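PDB 2YZI: CBS domain-containing protein from Pyrococcus horikoshii, which is of unknown function but, as a protein built of two CBS domains, probably binds an adenosine-containing nucleotide or a related regulatory ligand. Local coordinates for residues 29-41 / 50-62. Numbering follows the deposited sequence.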
loop_
_atom_site.group_PDB
_atom_site.type_symbol
_atom_site.label_atom_id
_atom_site.label_comp_id
_atom_site.label_asym_id
_atom_site.label_seq_id
_atom_site.Cartn_x
_atom_site.Cartn_y
_atom_site.Cartn_z
ATOM N N ALA B 29 2.449 12.873 11.327
ATOM C CA ALA B 29 2.792 12.369 10.006
ATOM C C ALA B 29 1.695 11.393 9.545
ATOM O O ALA B 29 1.304 11.383 8.374
ATOM C CB ALA B 29 4.145 11.669 10.053
ATOM N N SER B 30 1.192 10.580 10.472
ATOM C CA SER B 30 0.131 9.629 10.145
ATOM C C SER B 30 -1.131 10.339 9.658
ATOM O O SER B 30 -1.760 9.905 8.695
ATOM C CB SER B 30 -0.221 8.760 11.359
ATOM O OG SER B 30 0.786 7.800 11.621
ATOM N N ARG B 31 -1.495 11.431 10.324
ATOM C CA ARG B 31 -2.685 12.175 9.948
ATOM C C ARG B 31 -2.505 12.809 8.581
ATOM O O ARG B 31 -3.407 12.775 7.742
ATOM C CB ARG B 31 -2.992 13.264 10.973
ATOM C CG ARG B 31 -4.263 14.042 10.670
ATOM C CD ARG B 31 -4.208 15.383 11.339
ATOM N NE ARG B 31 -3.096 16.181 10.828
ATOM C CZ ARG B 31 -3.088 16.769 9.639
ATOM N NH1 ARG B 31 -4.135 16.656 8.829
ATOM N NH2 ARG B 31 -2.032 17.471 9.261
ATOM N N LEU B 32 -1.336 13.396 8.368
ATOM C CA LEU B 32 -1.025 14.026 7.094
ATOM C C LEU B 32 -1.130 13.005 5.953
ATOM O O LEU B 32 -1.627 13.319 4.867
ATOM C CB LEU B 32 0.382 14.622 7.149
ATOM C CG LEU B 32 0.908 15.401 5.945
ATOM C CD1 LEU B 32 -0.001 16.579 5.619
ATOM C CD2 LEU B 32 2.320 15.882 6.262
HETATM N N MSE B 33 -0.666 11.781 6.209
HETATM C CA MSE B 33 -0.701 10.720 5.206
HETATM C C MSE B 33 -2.130 10.318 4.863
HETATM O O MSE B 33 -2.455 10.072 3.702
HETATM C CB MSE B 33 0.056 9.484 5.704
HETATM C CG MSE B 33 1.566 9.628 5.751
HETATM SE SE MSE B 33 2.314 8.135 6.759
HETATM C CE MSE B 33 3.142 7.139 5.302
HETATM N N MSE B 34 -2.979 10.237 5.878
HETATM C CA MSE B 34 -4.366 9.859 5.651
HETATM C C MSE B 34 -5.104 10.995 4.951
HETATM O O MSE B 34 -5.992 10.750 4.143
HETATM C CB MSE B 34 -5.055 9.521 6.979
HETATM C CG MSE B 34 -4.409 8.367 7.737
HETATM SE SE MSE B 34 -4.352 6.739 6.675
HETATM C CE MSE B 34 -3.703 5.482 7.981
ATOM N N GLU B 35 -4.719 12.234 5.248
ATOM C CA GLU B 35 -5.353 13.403 4.643
ATOM C C GLU B 35 -5.082 13.471 3.146
ATOM O O GLU B 35 -6.000 13.630 2.348
ATOM C CB GLU B 35 -4.846 14.692 5.295
ATOM C CG GLU B 35 -5.563 15.960 4.810
ATOM C CD GLU B 35 -4.902 17.250 5.278
ATOM O OE1 GLU B 35 -4.305 17.267 6.378
ATOM O OE2 GLU B 35 -4.995 18.257 4.549
ATOM N N PHE B 36 -3.813 13.342 2.776
ATOM C CA PHE B 36 -3.411 13.412 1.380
ATOM C C PHE B 36 -3.296 12.086 0.635
ATOM O O PHE B 36 -2.788 12.033 -0.483
ATOM C CB PHE B 36 -2.124 14.219 1.272
ATOM C CG PHE B 36 -2.345 15.692 1.443
ATOM C CD1 PHE B 36 -2.901 16.442 0.412
ATOM C CD2 PHE B 36 -2.063 16.316 2.646
ATOM C CE1 PHE B 36 -3.177 17.795 0.580
ATOM C CE2 PHE B 36 -2.334 17.669 2.821
ATOM C CZ PHE B 36 -2.893 18.407 1.785
ATOM N N ASP B 37 -3.767 11.017 1.264
ATOM C CA ASP B 37 -3.792 9.709 0.636
ATOM C C ASP B 37 -2.464 9.169 0.100
ATOM O O ASP B 37 -2.415 8.649 -1.022
ATOM C CB ASP B 37 -4.808 9.742 -0.505
ATOM C CG ASP B 37 -5.490 8.417 -0.714
ATOM O OD1 ASP B 37 -6.227 7.989 0.198
ATOM O OD2 ASP B 37 -5.294 7.802 -1.781
ATOM N N VAL B 38 -1.397 9.284 0.885
ATOM C CA VAL B 38 -0.097 8.770 0.458
ATOM C C VAL B 38 0.431 7.741 1.452
ATOM O O VAL B 38 0.183 7.841 2.657
ATOM C CB VAL B 38 0.936 9.903 0.282
ATOM C CG1 VAL B 38 0.512 10.804 -0.864
ATOM C CG2 VAL B 38 1.079 10.695 1.566
ATOM N N GLY B 39 1.145 6.741 0.940
ATOM C CA GLY B 39 1.669 5.696 1.798
ATOM C C GLY B 39 3.055 5.959 2.354
ATOM O O GLY B 39 3.565 5.179 3.160
ATOM N N SER B 40 3.660 7.066 1.945
ATOM C CA SER B 40 5.001 7.390 2.393
ATOM C C SER B 40 5.243 8.880 2.505
ATOM O O SER B 40 4.440 9.693 2.066
ATOM C CB SER B 40 6.041 6.778 1.436
ATOM O OG SER B 40 5.913 7.298 0.123
ATOM N N LEU B 41 6.375 9.219 3.098
ATOM C CA LEU B 41 6.777 10.599 3.291
ATOM C C LEU B 41 8.296 10.685 3.302
ATOM O O LEU B 41 8.972 9.773 3.775
ATOM C CB LEU B 41 6.248 11.120 4.632
ATOM C CG LEU B 41 4.742 11.302 4.857
ATOM C CD1 LEU B 41 4.495 11.645 6.314
ATOM C CD2 LEU B 41 4.206 12.414 3.956
ATOM N N VAL B 50 16.501 16.313 1.486
ATOM C CA VAL B 50 15.976 15.064 2.002
ATOM C C VAL B 50 16.988 14.400 2.922
ATOM O O VAL B 50 18.133 14.143 2.535
ATOM C CB VAL B 50 15.619 14.075 0.885
ATOM C CG1 VAL B 50 15.055 12.796 1.504
ATOM C CG2 VAL B 50 14.613 14.701 -0.070
ATOM N N VAL B 51 16.550 14.140 4.145
ATOM C CA VAL B 51 17.384 13.508 5.145
ATOM C C VAL B 51 16.835 12.141 5.492
ATOM O O VAL B 51 17.500 11.353 6.148
ATOM C CB VAL B 51 17.439 14.351 6.424
ATOM C CG1 VAL B 51 18.268 15.616 6.183
ATOM C CG2 VAL B 51 16.027 14.724 6.847
ATOM N N GLY B 52 15.618 11.857 5.047
ATOM C CA GLY B 52 15.030 10.571 5.353
ATOM C C GLY B 52 13.821 10.201 4.523
ATOM O O GLY B 52 13.389 10.956 3.660
ATOM N N PHE B 53 13.263 9.033 4.817
ATOM C CA PHE B 53 12.113 8.510 4.098
ATOM C C PHE B 53 11.488 7.407 4.944
ATOM O O PHE B 53 12.205 6.678 5.651
ATOM C CB PHE B 53 12.584 7.910 2.770
ATOM C CG PHE B 53 11.492 7.279 1.959
ATOM C CD1 PHE B 53 10.697 8.052 1.114
ATOM C CD2 PHE B 53 11.274 5.899 2.015
ATOM C CE1 PHE B 53 9.709 7.461 0.335
ATOM C CE2 PHE B 53 10.290 5.301 1.239
ATOM C CZ PHE B 53 9.505 6.085 0.397
ATOM N N PHE B 54 10.166 7.277 4.877
ATOM C CA PHE B 54 9.479 6.233 5.630
ATOM C C PHE B 54 8.054 5.978 5.132
ATOM O O PHE B 54 7.391 6.856 4.575
ATOM C CB PHE B 54 9.486 6.560 7.133
ATOM C CG PHE B 54 8.573 7.691 7.523
ATOM C CD1 PHE B 54 7.212 7.466 7.723
ATOM C CD2 PHE B 54 9.083 8.979 7.716
ATOM C CE1 PHE B 54 6.370 8.510 8.116
ATOM C CE2 PHE B 54 8.250 10.031 8.109
ATOM C CZ PHE B 54 6.892 9.800 8.311
ATOM N N THR B 55 7.598 4.749 5.337
ATOM C CA THR B 55 6.271 4.331 4.899
ATOM C C THR B 55 5.350 4.064 6.072
ATOM O O THR B 55 5.736 4.213 7.226
ATOM C CB THR B 55 6.346 3.040 4.075
ATOM O OG1 THR B 55 6.779 1.968 4.921
ATOM C CG2 THR B 55 7.318 3.200 2.919
ATOM N N LYS B 56 4.119 3.678 5.756
ATOM C CA LYS B 56 3.130 3.355 6.770
ATOM C C LYS B 56 3.589 2.052 7.415
ATOM O O LYS B 56 3.437 1.841 8.620
ATOM C CB LYS B 56 1.755 3.175 6.122
ATOM C CG LYS B 56 1.103 4.473 5.647
ATOM C CD LYS B 56 -0.255 4.214 4.997
ATOM C CE LYS B 56 -0.943 5.515 4.573
ATOM N NZ LYS B 56 -2.256 5.300 3.883
ATOM N N SER B 57 4.175 1.193 6.593
ATOM C CA SER B 57 4.669 -0.081 7.062
ATOM C C SER B 57 5.752 0.129 8.115
ATOM O O SER B 57 5.786 -0.589 9.115
ATOM C CB SER B 57 5.219 -0.892 5.891
ATOM O OG SER B 57 5.456 -2.227 6.279
ATOM N N ASP B 58 6.637 1.102 7.894
ATOM C CA ASP B 58 7.705 1.380 8.852
ATOM C C ASP B 58 7.075 1.759 10.179
ATOM O O ASP B 58 7.562 1.374 11.239
ATOM C CB ASP B 58 8.597 2.538 8.389
ATOM C CG ASP B 58 9.307 2.251 7.090
ATOM O OD1 ASP B 58 9.820 1.125 6.908
ATOM O OD2 ASP B 58 9.367 3.164 6.249
ATOM N N ILE B 59 5.995 2.529 10.105
ATOM C CA ILE B 59 5.272 2.968 11.291
ATOM C C ILE B 59 4.706 1.781 12.067
ATOM O O ILE B 59 4.717 1.785 13.294
ATOM C CB ILE B 59 4.135 3.936 10.906
ATOM C CG1 ILE B 59 4.743 5.266 10.457
ATOM C CG2 ILE B 59 3.181 4.139 12.073
ATOM C CD1 ILE B 59 3.777 6.196 9.777
ATOM N N ILE B 60 4.228 0.759 11.358
ATOM C CA ILE B 60 3.675 -0.413 12.031
ATOM C C ILE B 60 4.789 -1.231 12.693
ATOM O O ILE B 60 4.696 -1.591 13.863
ATOM C CB ILE B 60 2.892 -1.335 11.049
ATOM C CG1 ILE B 60 1.655 -0.623 10.496
ATOM C CG2 ILE B 60 2.445 -2.599 11.771
ATOM C CD1 ILE B 60 0.568 -0.395 11.527
ATOM N N ARG B 61 5.852 -1.499 11.939
ATOM C CA ARG B 61 6.976 -2.286 12.437
ATOM C C ARG B 61 7.892 -1.597 13.458
ATOM O O ARG B 61 8.403 -2.246 14.372
ATOM C CB ARG B 61 7.833 -2.768 11.266
ATOM C CG ARG B 61 9.082 -3.530 11.702
ATOM C CD ARG B 61 10.026 -3.853 10.545
ATOM N NE ARG B 61 10.530 -2.653 9.884
ATOM C CZ ARG B 61 9.852 -1.953 8.980
ATOM N NH1 ARG B 61 8.633 -2.332 8.616
ATOM N NH2 ARG B 61 10.392 -0.872 8.439
ATOM N N ARG B 62 8.105 -0.297 13.309
ATOM C CA ARG B 62 8.999 0.406 14.219
ATOM C C ARG B 62 8.326 1.180 15.343
ATOM O O ARG B 62 9.003 1.764 16.194
ATOM C CB ARG B 62 9.927 1.318 13.416
ATOM C CG ARG B 62 10.813 0.527 12.474
ATOM C CD ARG B 62 11.710 1.403 11.628
ATOM N NE ARG B 62 12.540 0.587 10.742
ATOM C CZ ARG B 62 13.430 1.073 9.882
ATOM N NH1 ARG B 62 13.615 2.382 9.783
ATOM N NH2 ARG B 62 14.137 0.247 9.121
#
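Leu-41 and Phe-54 form an antiparallel hydrogen-bonded pair, each satisfying both backbone polar groups of the other: Leu-41 N gives to Phe-54 O and Phe-54 N to Leu-41 O, both at 3.0 Å. In the neighbouring pair, Ser-40 and Thr-55 face each other without hydrogen bonds. Gly-39 O then takes a weak, bent bond from Lys-56 N (132° at the hydrogen), just as the strand turns into a helix. There a capping box takes over: Thr-55 OG1 accepts from Asp-58 N, and Asp-58 OD2 receives Thr-55 N. Arg-61 NH2 reaches the anti lone pair of the other oxygen, OD1, so the carboxylate is gripped at both ends. A hairpin with two helices on one of its faces is the heart of the beta-alpha-beta-beta-alpha CBS fold, and helices 26-35 and 56-64 cover the side that carries Leu-41 and Phe-54. On it Leu-41 CB sits over one face of the Phe-54 ring, Ala-29 CB meets its edge 3.8 Å from CZ, and Met-33 SE lies 3.9 Å from Ile-59 CD1. On the other face Phe-53 CZ lies 3.7 Å from Ser-40 CB, its ring also touching Leu-107 of the second CBS domain; in place of Phe-53 an alanine would probably leave Ser-40 CB and Leu-107 without the ring that lies against both, opening a gap between the two domains. Extended beyond CG, Lys-56 runs past Met-33, its CE 3.2 Å from Val-38 O, and its NZ is hydrogen-bonded to Ser-57 OG of the second subunit.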